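Local coordinates for protein Myo-inositol phosphohydrolase (Mitsuokella multacida, PDB 4WU3) that probably removes phosphate from inositol phosphates, as a phytase of the protein tyrosine phosphatase-like family, and binds inositol-(1,3,4,5)-tetrakisphosphate, at residues Pro220-Asp223 with Lys224-Phe228; Gln495-Lys499 with Asn500-Tyr504; Ala518-Asp521 with Glu522-Phe526; Thr529-Ala532 with Asn533-Leu536; Pro560-Leu564 with Gly565-Ser569. The protein carries 2 engineered substitutions. All coordinates share one frame; numbering follows the deposited sequence.

Contact 1 (Pro220-Asp223 with Lys224-Phe228); sequences PDVD and KFLEF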
loop_
_atom_site.group_PDB
_atom_site.type_symbol
_atom_site.label_atom_id
_atom_site.label_comp_id
_atom_site.label_asym_id
_atom_site.label_seq_id
_atom_site.Cartn_x
_atom_site.Cartn_y
_atom_site.Cartn_z
ATOM N N PRO A 220 -17.134 3.349 -0.916
ATOM C CA PRO A 220 -18.239 4.263 -1.233
ATOM C C PRO A 220 -18.380 4.543 -2.733
ATOM O O PRO A 220 -19.495 4.788 -3.205
ATOM C CB PRO A 220 -17.874 5.549 -0.477
ATOM C CG PRO A 220 -16.956 5.111 0.610
ATOM C CD PRO A 220 -16.213 3.915 0.089
ATOM N N ASP A 221 -17.257 4.505 -3.460
ATOM C CA ASP A 221 -17.257 4.662 -4.919
ATOM C C ASP A 221 -17.779 3.422 -5.653
ATOM O O ASP A 221 -18.400 3.519 -6.714
ATOM C CB ASP A 221 -15.849 4.988 -5.412
ATOM C CG ASP A 221 -15.510 6.458 -5.270
ATOM O OD1 ASP A 221 -16.415 7.294 -5.447
ATOM O OD2 ASP A 221 -14.339 6.781 -4.995
ATOM N N VAL A 222 -17.514 2.251 -5.090
ATOM C CA VAL A 222 -18.173 1.049 -5.552
ATOM C C VAL A 222 -19.682 1.224 -5.343
ATOM O O VAL A 222 -20.458 0.980 -6.256
ATOM C CB VAL A 222 -17.658 -0.205 -4.818
ATOM C CG1 VAL A 222 -18.396 -1.452 -5.299
ATOM C CG2 VAL A 222 -16.161 -0.363 -5.020
ATOM N N ASP A 223 -20.103 1.676 -4.161
ATOM C CA ASP A 223 -21.544 1.852 -3.903
ATOM C C ASP A 223 -22.182 2.807 -4.918
ATOM O O ASP A 223 -23.306 2.593 -5.399
ATOM C CB ASP A 223 -21.793 2.429 -2.501
ATOM C CG ASP A 223 -21.750 1.377 -1.389
ATOM O OD1 ASP A 223 -21.534 0.176 -1.653
ATOM O OD2 ASP A 223 -21.941 1.776 -0.223
ATOM N N LYS A 224 -21.460 3.886 -5.204
ATOM C CA LYS A 224 -21.933 4.898 -6.120
ATOM C C LYS A 224 -22.084 4.321 -7.522
ATOM O O LYS A 224 -23.095 4.553 -8.184
ATOM C CB LYS A 224 -20.983 6.095 -6.130
ATOM C CG LYS A 224 -21.445 7.196 -7.056
ATOM C CD LYS A 224 -20.480 8.368 -7.103
ATOM C CE LYS A 224 -21.110 9.522 -7.874
ATOM N NZ LYS A 224 -20.079 10.327 -8.579
ATOM N N PHE A 225 -21.094 3.549 -7.964
ATOM C CA PHE A 225 -21.179 2.881 -9.263
ATOM C C PHE A 225 -22.380 1.937 -9.356
ATOM O O PHE A 225 -23.096 1.941 -10.358
ATOM C CB PHE A 225 -19.911 2.092 -9.572
ATOM C CG PHE A 225 -20.033 1.249 -10.799
ATOM C CD1 PHE A 225 -19.973 1.830 -12.055
ATOM C CD2 PHE A 225 -20.247 -0.116 -10.704
ATOM C CE1 PHE A 225 -20.102 1.057 -13.193
ATOM C CE2 PHE A 225 -20.378 -0.893 -11.834
ATOM C CZ PHE A 225 -20.301 -0.308 -13.078
ATOM N N LEU A 226 -22.583 1.123 -8.323
ATOM C CA LEU A 226 -23.680 0.146 -8.291
ATOM C C LEU A 226 -25.065 0.786 -8.349
ATOM O O LEU A 226 -25.968 0.299 -9.044
ATOM C CB LEU A 226 -23.571 -0.734 -7.052
ATOM C CG LEU A 226 -22.407 -1.711 -7.138
ATOM C CD1 LEU A 226 -22.162 -2.436 -5.822
ATOM C CD2 LEU A 226 -22.657 -2.694 -8.268
ATOM N N GLU A 227 -25.231 1.888 -7.640
ATOM C CA GLU A 227 -26.490 2.613 -7.699
ATOM C C GLU A 227 -26.707 3.229 -9.100
ATOM O O GLU A 227 -27.830 3.247 -9.601
ATOM C CB GLU A 227 -26.569 3.664 -6.590
ATOM C CG GLU A 227 -26.636 3.051 -5.193
ATOM C CD GLU A 227 -27.832 2.114 -4.961
ATOM O OE1 GLU A 227 -28.999 2.533 -5.197
ATOM O OE2 GLU A 227 -27.599 0.958 -4.498
ATOM N N PHE A 228 -25.642 3.699 -9.745
ATOM C CA PHE A 228 -25.724 4.097 -11.157
ATOM C C PHE A 228 -26.059 2.902 -12.054
ATOM O O PHE A 228 -26.905 2.974 -12.955
ATOM C CB PHE A 228 -24.387 4.705 -11.579
ATOM C CG PHE A 228 -24.135 4.707 -13.065
ATOM C CD1 PHE A 228 -24.750 5.639 -13.893
ATOM C CD2 PHE A 228 -23.230 3.815 -13.627
ATOM C CE1 PHE A 228 -24.491 5.652 -15.258
ATOM C CE2 PHE A 228 -22.955 3.838 -14.989
ATOM C CZ PHE A 228 -23.593 4.755 -15.805
#
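Val222 and Leu226 meet one helical turn apart, side by side and pointing the same way, with Val222 CG1 3.9 Å from Leu226 CD1. CG1 stands anti to the backbone N of Val222 (chi1 178°), which sends it along the helix toward the next turn. Two branched aliphatic residues suit this face, since it is buried. Beneath them the backbone is bonded from each residue to the fourth after it: Leu226 N donates to Val222 O at 3.0 Å with an N-H...O angle of 165°, and Lys224 N reaches Pro220 O at 2.9 Å. Phe225 N and Glu227 N bind Asp221 O and Asp223 O in the same way. Proline is well tolerated in the first turn, where its missing N-H has no earlier helical carbonyl to serve.

The polar side chains find their partners outside this turn. Asp223 bonds through OD2 to Ser322, Lys224 forms a salt bridge with Glu149 and also donates to the carbonyl of Arg208, and Glu227 pairs with Lys230. The face of helix 219-230 that carries Val222, Phe225 and Leu226 is buried: Val222 packs on Phe303 and Phe307 of helix 291-313, Leu226 on Tyr310 of that helix and on Tyr321 of helix 321-327, and Phe225 meets Phe252 of helix 247-261 edge-to-face, while Asp221 and Lys224 lie on strand 205-211.

Contact 2 (Gln495-Lys499 with Asn500-Tyr504); sequences QLVEK and NGLHY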
loop_
_atom_site.group_PDB
_atom_site.type_symbol
_atom_site.label_atom_id
_atom_site.label_comp_id
_atom_site.label_asym_id
_atom_site.label_seq_id
_atom_site.Cartn_x
_atom_site.Cartn_y
_atom_site.Cartn_z
ATOM N N GLN A 495 -34.567 26.354 23.392
ATOM C CA GLN A 495 -35.277 26.493 24.661
ATOM C C GLN A 495 -34.667 27.591 25.488
ATOM O O GLN A 495 -35.380 28.449 25.990
ATOM C CB GLN A 495 -35.243 25.190 25.456
ATOM C CG GLN A 495 -36.162 24.120 24.908
ATOM C CD GLN A 495 -36.015 22.790 25.618
ATOM O OE1 GLN A 495 -34.907 22.333 25.912
ATOM N NE2 GLN A 495 -37.142 22.160 25.904
ATOM N N LEU A 496 -33.342 27.577 25.627
ATOM C CA LEU A 496 -32.653 28.650 26.344
ATOM C C LEU A 496 -32.944 30.036 25.752
ATOM O O LEU A 496 -33.249 30.977 26.483
ATOM C CB LEU A 496 -31.138 28.412 26.352
ATOM C CG LEU A 496 -30.320 29.512 27.053
ATOM C CD1 LEU A 496 -30.749 29.652 28.509
ATOM C CD2 LEU A 496 -28.827 29.215 26.952
ATOM N N VAL A 497 -32.830 30.164 24.435
ATOM C CA VAL A 497 -32.996 31.462 23.786
ATOM C C VAL A 497 -34.435 31.985 23.897
ATOM O O VAL A 497 -34.659 33.157 24.191
ATOM C CB VAL A 497 -32.572 31.400 22.301
ATOM C CG1 VAL A 497 -33.141 32.574 21.531
ATOM C CG2 VAL A 497 -31.052 31.389 22.194
ATOM N N GLU A 498 -35.414 31.115 23.684
ATOM C CA GLU A 498 -36.806 31.567 23.655
ATOM C C GLU A 498 -37.300 31.919 25.052
ATOM O O GLU A 498 -37.976 32.926 25.246
ATOM C CB GLU A 498 -37.689 30.530 22.976
ATOM C CG GLU A 498 -37.415 30.446 21.477
ATOM C CD GLU A 498 -38.228 29.381 20.766
ATOM O OE1 GLU A 498 -38.907 28.581 21.442
ATOM O OE2 GLU A 498 -38.183 29.334 19.523
ATOM N N LYS A 499 -36.905 31.103 26.019
ATOM C CA LYS A 499 -37.111 31.369 27.442
ATOM C C LYS A 499 -36.657 32.783 27.830
ATOM O O LYS A 499 -37.224 33.388 28.736
ATOM C CB LYS A 499 -36.346 30.298 28.239
ATOM C CG LYS A 499 -36.171 30.510 29.732
ATOM C CD LYS A 499 -35.276 29.413 30.300
ATOM C CE LYS A 499 -34.954 29.620 31.772
ATOM N NZ LYS A 499 -33.838 28.740 32.223
ATOM N N ASN A 500 -35.630 33.303 27.158
ATOM C CA ASN A 500 -35.127 34.658 27.439
ATOM C C ASN A 500 -35.657 35.729 26.480
ATOM O O ASN A 500 -35.088 36.816 26.367
ATOM C CB ASN A 500 -33.594 34.672 27.463
ATOM C CG ASN A 500 -33.031 34.125 28.768
ATOM O OD1 ASN A 500 -32.931 34.840 29.765
ATOM N ND2 ASN A 500 -32.677 32.852 28.769
ATOM N N GLY A 501 -36.751 35.412 25.792
ATOM C CA GLY A 501 -37.491 36.411 25.023
ATOM C C GLY A 501 -36.929 36.738 23.649
ATOM O O GLY A 501 -37.231 37.791 23.084
ATOM N N LEU A 502 -36.116 35.843 23.096
ATOM C CA LEU A 502 -35.562 36.053 21.764
ATOM C C LEU A 502 -36.071 34.992 20.807
ATOM O O LEU A 502 -36.543 33.946 21.230
ATOM C CB LEU A 502 -34.033 36.014 21.802
ATOM C CG LEU A 502 -33.350 36.962 22.780
ATOM C CD1 LEU A 502 -31.864 36.655 22.855
ATOM C CD2 LEU A 502 -33.571 38.407 22.378
ATOM N N HIS A 503 -35.972 35.269 19.516
ATOM C CA HIS A 503 -36.332 34.289 18.502
ATOM C C HIS A 503 -35.143 33.428 18.125
ATOM O O HIS A 503 -33.995 33.785 18.371
ATOM C CB HIS A 503 -36.854 34.992 17.257
ATOM C CG HIS A 503 -38.016 35.889 17.523
ATOM N ND1 HIS A 503 -37.881 37.162 18.027
ATOM C CD2 HIS A 503 -39.339 35.695 17.354
ATOM C CE1 HIS A 503 -39.073 37.714 18.160
ATOM N NE2 HIS A 503 -39.976 36.845 17.757
ATOM N N TYR A 504 -35.425 32.298 17.498
ATOM C CA TYR A 504 -34.383 31.347 17.188
ATOM C C TYR A 504 -34.545 30.809 15.783
ATOM O O TYR A 504 -35.643 30.505 15.355
ATOM C CB TYR A 504 -34.416 30.198 18.194
ATOM C CG TYR A 504 -33.403 29.097 17.954
ATOM C CD1 TYR A 504 -32.096 29.213 18.428
ATOM C CD2 TYR A 504 -33.757 27.934 17.286
ATOM C CE1 TYR A 504 -31.167 28.207 18.224
ATOM C CE2 TYR A 504 -32.848 26.919 17.084
ATOM C CZ TYR A 504 -31.552 27.055 17.555
ATOM O OH TYR A 504 -30.632 26.045 17.353
HETATM O O HOH W 1 -38.068 31.449 17.833
#
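A Schellman motif ends helix 493-499 and turns the chain into strand 503-509, with Gly501 as the C-prime residue. Leu502 N donates to Val497 O at 3.2 Å, and Gly501 N to Glu498 O at 2.8 Å. Gly501 has a positive phi (81°), a conformation that glycine adopts readily because it has no side chain. Across this turn Val497 CG1 packs 3.6 Å from Leu502 CB, the two side chains meeting at about a right angle; Leu502 continues onto Ile416 and Ile418 of the neighbouring strand.

Asn500 suits its place beside the helix end because its short amide can fold back on the helix. With CG beside its own backbone N (chi1 -78°), ND2 donates to Leu496 O at 3.0 Å, nearly straight at 168° and within the amide plane, whereas the backbone N of Asn500 makes weak bonds to Leu496 O and Val497 O. Its OD1 accepts from Gln402 of helix 398-411. Glu498 OE2, also bonded to Gln494, accepts a hydrogen bond from a water 2.7 Å away, which itself accepts from Tyr504 N. Backbone bonding thus weakens and shifts here: the side-chain amide supplements Leu496 O, the turning backbone serves Val497 O and Glu498 O, and water links the carboxylate to the strand.

Contact 3 (Ala518-Asp521 with Glu522-Phe526); sequences ANID and EFINF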
loop_
_atom_site.group_PDB
_atom_site.type_symbol
_atom_site.label_atom_id
_atom_site.label_comp_id
_atom_site.label_asym_id
_atom_site.label_seq_id
_atom_site.Cartn_x
_atom_site.Cartn_y
_atom_site.Cartn_z
ATOM N N ALA A 518 -27.684 24.945 -0.464
ATOM C CA ALA A 518 -28.960 24.825 0.230
ATOM C C ALA A 518 -28.969 25.696 1.474
ATOM O O ALA A 518 -29.959 26.371 1.761
ATOM C CB ALA A 518 -29.230 23.376 0.616
ATOM N N ASN A 519 -27.862 25.669 2.210
ATOM C CA ASN A 519 -27.756 26.420 3.450
ATOM C C ASN A 519 -27.791 27.928 3.234
ATOM O O ASN A 519 -28.339 28.666 4.051
ATOM C CB ASN A 519 -26.502 26.006 4.216
ATOM C CG ASN A 519 -26.678 24.678 4.916
ATOM O OD1 ASN A 519 -27.793 24.158 4.988
ATOM N ND2 ASN A 519 -25.592 24.123 5.437
ATOM N N ILE A 520 -27.228 28.373 2.120
ATOM C CA ILE A 520 -27.212 29.790 1.786
ATOM C C ILE A 520 -28.593 30.225 1.295
ATOM O O ILE A 520 -29.059 31.308 1.634
ATOM C CB ILE A 520 -26.124 30.110 0.731
ATOM C CG1 ILE A 520 -24.735 29.955 1.359
ATOM C CG2 ILE A 520 -26.295 31.517 0.185
ATOM C CD1 ILE A 520 -23.589 30.279 0.430
ATOM N N ASP A 521 -29.242 29.374 0.508
ATOM C CA ASP A 521 -30.609 29.621 0.060
ATOM C C ASP A 521 -31.549 29.748 1.254
ATOM O O ASP A 521 -32.437 30.602 1.263
ATOM C CB ASP A 521 -31.107 28.463 -0.805
ATOM C CG ASP A 521 -30.756 28.624 -2.262
ATOM O OD1 ASP A 521 -30.280 29.705 -2.643
ATOM O OD2 ASP A 521 -30.972 27.663 -3.026
ATOM N N GLU A 522 -31.375 28.870 2.239
ATOM C CA GLU A 522 -32.189 28.925 3.445
ATOM C C GLU A 522 -32.026 30.291 4.083
ATOM O O GLU A 522 -33.004 30.905 4.471
ATOM C CB GLU A 522 -31.832 27.807 4.437
ATOM C CG GLU A 522 -32.634 27.854 5.734
ATOM C CD GLU A 522 -32.684 26.524 6.473
ATOM O OE1 GLU A 522 -31.967 25.575 6.085
ATOM O OE2 GLU A 522 -33.454 26.426 7.454
ATOM N N PHE A 523 -30.801 30.789 4.175
ATOM C CA PHE A 523 -30.611 32.107 4.756
ATOM C C PHE A 523 -31.246 33.223 3.923
ATOM O O PHE A 523 -31.842 34.146 4.475
ATOM C CB PHE A 523 -29.141 32.428 4.976
ATOM C CG PHE A 523 -28.913 33.797 5.565
ATOM C CD1 PHE A 523 -29.355 34.098 6.848
ATOM C CD2 PHE A 523 -28.278 34.780 4.840
ATOM C CE1 PHE A 523 -29.165 35.364 7.395
ATOM C CE2 PHE A 523 -28.086 36.047 5.376
ATOM C CZ PHE A 523 -28.528 36.341 6.657
ATOM N N ILE A 524 -31.106 33.167 2.608
ATOM C CA ILE A 524 -31.655 34.224 1.766
ATOM C C ILE A 524 -33.180 34.247 1.881
ATOM O O ILE A 524 -33.800 35.301 2.073
ATOM C CB ILE A 524 -31.206 34.051 0.311
ATOM C CG1 ILE A 524 -29.690 34.273 0.231
ATOM C CG2 ILE A 524 -31.958 35.002 -0.617
ATOM C CD1 ILE A 524 -29.073 33.864 -1.079
ATOM N N ASN A 525 -33.780 33.072 1.807
ATOM C CA ASN A 525 -35.200 32.958 2.035
ATOM C C ASN A 525 -35.576 33.552 3.391
ATOM O O ASN A 525 -36.518 34.328 3.486
ATOM C CB ASN A 525 -35.638 31.501 1.914
ATOM C CG ASN A 525 -35.539 30.994 0.489
ATOM O OD1 ASN A 525 -35.420 31.776 -0.459
ATOM N ND2 ASN A 525 -35.592 29.681 0.329
ATOM N N PHE A 526 -34.825 33.223 4.436
ATOM C CA PHE A 526 -35.094 33.807 5.747
ATOM C C PHE A 526 -35.099 35.324 5.661
ATOM O O PHE A 526 -35.992 35.962 6.205
ATOM C CB PHE A 526 -34.072 33.343 6.789
ATOM C CG PHE A 526 -34.226 34.008 8.130
ATOM C CD1 PHE A 526 -35.064 33.495 9.071
ATOM C CD2 PHE A 526 -33.525 35.141 8.442
ATOM C CE1 PHE A 526 -35.208 34.102 10.306
ATOM C CE2 PHE A 526 -33.670 35.753 9.671
ATOM C CZ PHE A 526 -34.517 35.233 10.605
HETATM O O HOH W 2 -30.916 24.241 4.040
HETATM O O HOH W 3 -29.641 23.725 7.270
HETATM O O HOH W 4 -33.022 31.799 -2.149
#
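Apolar contact between Ile520 and Ile524, one turn apart, forms part of the buried side of this helix: Ile520 CG2 lies 3.9 Å from Ile524 CD1. CG2 is anti to the backbone N of Ile520, with CG1 beside that N (chi1 -70°), which points this methyl branch at the following turn. Bulky aliphatic chains suit a buried face, where Ile520 packs on Met553 and Ile524 on Met557 of helix 545-558.

Backbone hydrogen bonds follow the alpha-helical pattern. Ile524 N donates to Ile520 O at 2.9 Å, and Asn525 N to Asp521 O at 2.9 Å and almost straight, 173°. This is helix 517-529, the connection between parallel strands 503-509 and 535-539 of the mixed sheet in the second phosphatase-like half; Phe523 lies on Ile507 and Leu536 of those two strands.

Water-mediated bonds join the polar face. One water donates to Asn519 OD1 at 3.0 Å and to Glu522 OE1 at 3.2 Å, spanning a single turn. Another donates a hydrogen bond to Asn525 OD1 at 2.9 Å and a weak one to Asp521 OD1.

Direct polar interactions lead away from the helix: a salt bridge from Glu522 OE2 to Lys449, and hydrogen bonds from Glu522 OE2 to Tyr505, Asp521 OD2 to Ser623, and Asn519 ND2 to the carbonyl of Ala508.

Contact 4 (Thr529-Ala532 with Asn533-Leu536); sequences TMPA and NAWL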
loop_
_atom_site.group_PDB
_atom_site.type_symbol
_atom_site.label_atom_id
_atom_site.label_comp_id
_atom_site.label_asym_id
_atom_site.label_seq_id
_atom_site.Cartn_x
_atom_site.Cartn_y
_atom_site.Cartn_z
ATOM N N THR A 529 -38.357 37.289 4.321
ATOM C CA THR A 529 -39.610 37.330 5.077
ATOM C C THR A 529 -39.425 37.889 6.485
ATOM O O THR A 529 -40.402 38.079 7.206
ATOM C CB THR A 529 -40.199 35.923 5.238
ATOM O OG1 THR A 529 -39.371 35.156 6.106
ATOM C CG2 THR A 529 -40.204 35.207 3.981
ATOM N N MET A 530 -38.184 38.126 6.900
ATOM C CA MET A 530 -37.954 38.553 8.265
ATOM C C MET A 530 -38.503 39.962 8.457
ATOM O O MET A 530 -38.577 40.745 7.510
ATOM C CB MET A 530 -36.469 38.481 8.636
ATOM C CG MET A 530 -35.601 39.589 8.065
ATOM S SD MET A 530 -33.851 39.247 8.369
ATOM C CE MET A 530 -33.138 40.767 7.786
ATOM N N PRO A 531 -38.914 40.277 9.686
ATOM C CA PRO A 531 -39.495 41.587 9.946
ATOM C C PRO A 531 -38.505 42.696 9.706
ATOM O O PRO A 531 -37.302 42.483 9.841
ATOM C CB PRO A 531 -39.830 41.547 11.443
ATOM C CG PRO A 531 -39.806 40.112 11.825
ATOM C CD PRO A 531 -38.847 39.438 10.893
ATOM N N ALA A 532 -39.000 43.878 9.362
ATOM C CA ALA A 532 -38.112 45.016 9.225
ATOM C C ALA A 532 -37.491 45.329 10.575
ATOM O O ALA A 532 -38.057 45.037 11.634
ATOM C CB ALA A 532 -38.842 46.230 8.659
ATOM N N ASN A 533 -36.316 45.929 10.517
ATOM C CA ASN A 533 -35.512 46.248 11.694
ATOM C C ASN A 533 -35.099 45.009 12.496
ATOM O O ASN A 533 -34.630 45.151 13.622
ATOM C CB ASN A 533 -36.227 47.186 12.680
ATOM C CG ASN A 533 -36.970 48.332 12.025
ATOM O OD1 ASN A 533 -38.118 48.636 12.381
ATOM N ND2 ASN A 533 -36.317 49.002 11.114
ATOM N N ALA A 534 -35.310 43.810 11.959
ATOM C CA ALA A 534 -34.860 42.599 12.651
ATOM C C ALA A 534 -33.348 42.686 12.862
ATOM O O ALA A 534 -32.622 43.201 12.003
ATOM C CB ALA A 534 -35.206 41.344 11.856
ATOM N N TRP A 535 -32.893 42.203 14.017
ATOM C CA TRP A 535 -31.474 42.150 14.340
ATOM C C TRP A 535 -31.025 40.694 14.330
ATOM O O TRP A 535 -31.626 39.856 14.998
ATOM C CB TRP A 535 -31.238 42.750 15.714
ATOM C CG TRP A 535 -29.820 42.722 16.150
ATOM C CD1 TRP A 535 -29.077 41.623 16.440
ATOM C CD2 TRP A 535 -28.972 43.851 16.363
ATOM N NE1 TRP A 535 -27.817 41.996 16.824
ATOM C CE2 TRP A 535 -27.724 43.359 16.783
ATOM C CE3 TRP A 535 -29.145 45.231 16.234
ATOM C CZ2 TRP A 535 -26.654 44.193 17.083
ATOM C CZ3 TRP A 535 -28.072 46.064 16.522
ATOM C CH2 TRP A 535 -26.844 45.539 16.940
ATOM N N LEU A 536 -29.982 40.390 13.563
ATOM C CA LEU A 536 -29.495 39.020 13.452
ATOM C C LEU A 536 -28.196 38.820 14.191
ATOM O O LEU A 536 -27.199 39.481 13.896
ATOM C CB LEU A 536 -29.262 38.655 11.994
ATOM C CG LEU A 536 -30.481 38.731 11.092
ATOM C CD1 LEU A 536 -30.084 38.353 9.674
ATOM C CD2 LEU A 536 -31.596 37.846 11.609
#
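Met530 and Leu536 reach toward each other tip to tip, the sulfur SD of Met530 standing 4.1 Å from Leu536 CD1 and almost as close to the other methyl. The methionine begins in an unfavourable place, its CG lodged between the backbone N and the carbonyl carbon (chi1 76°), but from there the chain runs extended, and this carries the sulfur across the loop to the leucine. A long, unbranched and flexible side chain suits such a span. Nearer the backbone, Met530 CG lies 4.2 Å from Ala534 CB, and Ala534 CB is also 4.2 Å from Pro531 CD. Alanine fits here because its single methyl, CB of Ala534, already lies 3.1 Å from Pro531 O. Tyr554 of helix 545-558 touches both Met530 and Leu536, while Tyr417 of strand 416-422 packs against Pro531, Ala534 and Leu536.

The chain between these side chains is a type II beta turn from Pro531 to Ala534, by which the connection leaving helix 517-529 enters strand 535-539. Ala534 N donates to Pro531 O at 3.2 Å, bent to 144°, from above the carbonyl plane. Asn533 occupies the third position of the turn with a positive phi of 61°, a left-handed conformation that asparagine tolerates better than most residues other than glycine. Ala532 and Asn533 form the exposed outer edge of the turn.

Contact 5 (Pro560-Leu564 with Gly565-Ser569); sequences PDVSL and GDILS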
loop_
_atom_site.group_PDB
_atom_site.type_symbol
_atom_site.label_atom_id
_atom_site.label_comp_id
_atom_site.label_asym_id
_atom_site.label_seq_id
_atom_site.Cartn_x
_atom_site.Cartn_y
_atom_site.Cartn_z
ATOM N N PRO A 560 -24.490 46.318 -1.324
ATOM C CA PRO A 560 -23.851 45.847 -2.551
ATOM C C PRO A 560 -22.920 46.893 -3.189
ATOM O O PRO A 560 -22.127 46.561 -4.071
ATOM C CB PRO A 560 -25.038 45.505 -3.459
ATOM C CG PRO A 560 -26.186 46.288 -2.920
ATOM C CD PRO A 560 -25.954 46.424 -1.452
ATOM N N ASP A 561 -23.005 48.138 -2.733
ATOM C CA ASP A 561 -22.137 49.200 -3.239
ATOM C C ASP A 561 -20.753 49.209 -2.579
ATOM O O ASP A 561 -19.877 49.956 -2.988
ATOM C CB ASP A 561 -22.799 50.560 -3.037
ATOM C CG ASP A 561 -23.227 50.795 -1.589
ATOM O OD1 ASP A 561 -23.564 49.820 -0.880
ATOM O OD2 ASP A 561 -23.248 51.967 -1.169
ATOM N N VAL A 562 -20.560 48.382 -1.557
ATOM C CA VAL A 562 -19.259 48.285 -0.903
ATOM C C VAL A 562 -18.418 47.166 -1.531
ATOM O O VAL A 562 -18.944 46.131 -1.923
ATOM C CB VAL A 562 -19.435 48.049 0.598
ATOM C CG1 VAL A 562 -18.081 47.853 1.266
ATOM C CG2 VAL A 562 -20.198 49.217 1.215
ATOM N N SER A 563 -17.112 47.378 -1.647
ATOM C CA SER A 563 -16.263 46.407 -2.352
ATOM C C SER A 563 -16.148 45.081 -1.599
ATOM O O SER A 563 -16.358 45.024 -0.390
ATOM C CB SER A 563 -14.873 46.991 -2.606
ATOM O OG SER A 563 -14.180 47.235 -1.392
ATOM N N LEU A 564 -15.827 44.007 -2.313
ATOM C CA LEU A 564 -15.644 42.717 -1.660
ATOM C C LEU A 564 -14.590 42.839 -0.562
ATOM O O LEU A 564 -14.802 42.437 0.574
ATOM C CB LEU A 564 -15.233 41.650 -2.658
ATOM C CG LEU A 564 -14.979 40.271 -2.029
ATOM C CD1 LEU A 564 -16.242 39.788 -1.340
ATOM C CD2 LEU A 564 -14.542 39.263 -3.077
ATOM N N GLY A 565 -13.457 43.423 -0.918
ATOM C CA GLY A 565 -12.364 43.599 0.019
ATOM C C GLY A 565 -12.697 44.434 1.242
ATOM O O GLY A 565 -12.170 44.177 2.331
ATOM N N ASP A 566 -13.559 45.439 1.086
ATOM C CA ASP A 566 -13.982 46.251 2.232
ATOM C C ASP A 566 -14.898 45.459 3.182
ATOM O O ASP A 566 -14.762 45.529 4.410
ATOM C CB ASP A 566 -14.680 47.531 1.770
ATOM C CG ASP A 566 -13.703 48.607 1.329
ATOM O OD1 ASP A 566 -12.489 48.336 1.261
ATOM O OD2 ASP A 566 -14.148 49.737 1.047
ATOM N N ILE A 567 -15.821 44.699 2.606
ATOM C CA ILE A 567 -16.692 43.826 3.390
ATOM C C ILE A 567 -15.843 42.844 4.211
ATOM O O ILE A 567 -15.953 42.773 5.438
ATOM C CB ILE A 567 -17.628 43.015 2.480
ATOM C CG1 ILE A 567 -18.596 43.932 1.725
ATOM C CG2 ILE A 567 -18.384 41.974 3.285
ATOM C CD1 ILE A 567 -19.712 44.505 2.575
ATOM N N LEU A 568 -14.991 42.086 3.533
ATOM C CA LEU A 568 -14.190 41.073 4.219
ATOM C C LEU A 568 -13.276 41.715 5.251
ATOM O O LEU A 568 -13.082 41.200 6.356
ATOM C CB LEU A 568 -13.384 40.252 3.210
ATOM C CG LEU A 568 -14.251 39.465 2.226
ATOM C CD1 LEU A 568 -13.406 38.495 1.419
ATOM C CD2 LEU A 568 -15.378 38.717 2.928
ATOM N N SER A 569 -12.724 42.862 4.894
ATOM C CA SER A 569 -11.830 43.570 5.791
ATOM C C SER A 569 -12.548 44.066 7.056
ATOM O O SER A 569 -12.074 43.855 8.169
ATOM C CB SER A 569 -11.159 44.719 5.046
ATOM O OG SER A 569 -10.376 44.220 3.965
HETATM O O HOH W 5 -15.918 49.879 -0.835
#
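Ser563 caps the N-terminus of helix 564-573: its OG accepts from Asp566 N at 3.1 Å, with an N-H...O angle of 145°. The hydroxyl sits between the backbone N and the carbonyl carbon of Ser563 (chi1 65°), a position that turns it back over the first turn. Serine suits an N-cap because its short side chain can take up an N-H that has no earlier helical carbonyl to bind. Backbone bonds continue the helix, Ile567 N to Ser563 O at 3.1 Å and Leu568 N to Leu564 O at 3.0 Å, the latter almost straight at 177°. A water bridges the polar side, accepting from Ser563 N at 2.9 Å and donating to Asp566 OD2 at 2.6 Å. The negative carboxylate of Asp566 probably also interacts favourably with the helix dipole.

Below the cap, Val562 CG1 lies 3.5 Å from Asp566 CB and 3.9 Å from Ile567 CD1, the latter pair a hydrophobic staple across the helix start. Leu564 CD1 meets Leu568 CG one turn on, at 4.1 Å. This leucine face rests on helix 593-613, Leu564 against Tyr607 and Leu568 against Ile603, while Ile567 turns to Asp555 and Met556 of helix 545-558.

Overall arrangement
Contact 1 lies in the first phosphatase-like half of the chain and contacts 2 to 5 in the second. Contacts 1 and 3 occupy matching helices, each between the last two strands in chain order of a five-stranded mixed sheet; their centres are 30 Å apart. In the second half, contact 2 leads into strand 503-509, contact 3 forms the following helix, and contact 4 enters strand 535-539. Contacts 3 and 4 touch, with Phe526 CE2 3.5 Å from Leu536 CD2. Contact 5 touches none of the others; its nearest atoms are about 12 Å from contact 3 and about 13 Å from contact 4. The side chain of Asn519 in contact 3 is about 11 Å from a bound inositol tetrakisphosphate; Tyr504 and Leu568 are each about 14 Å from one.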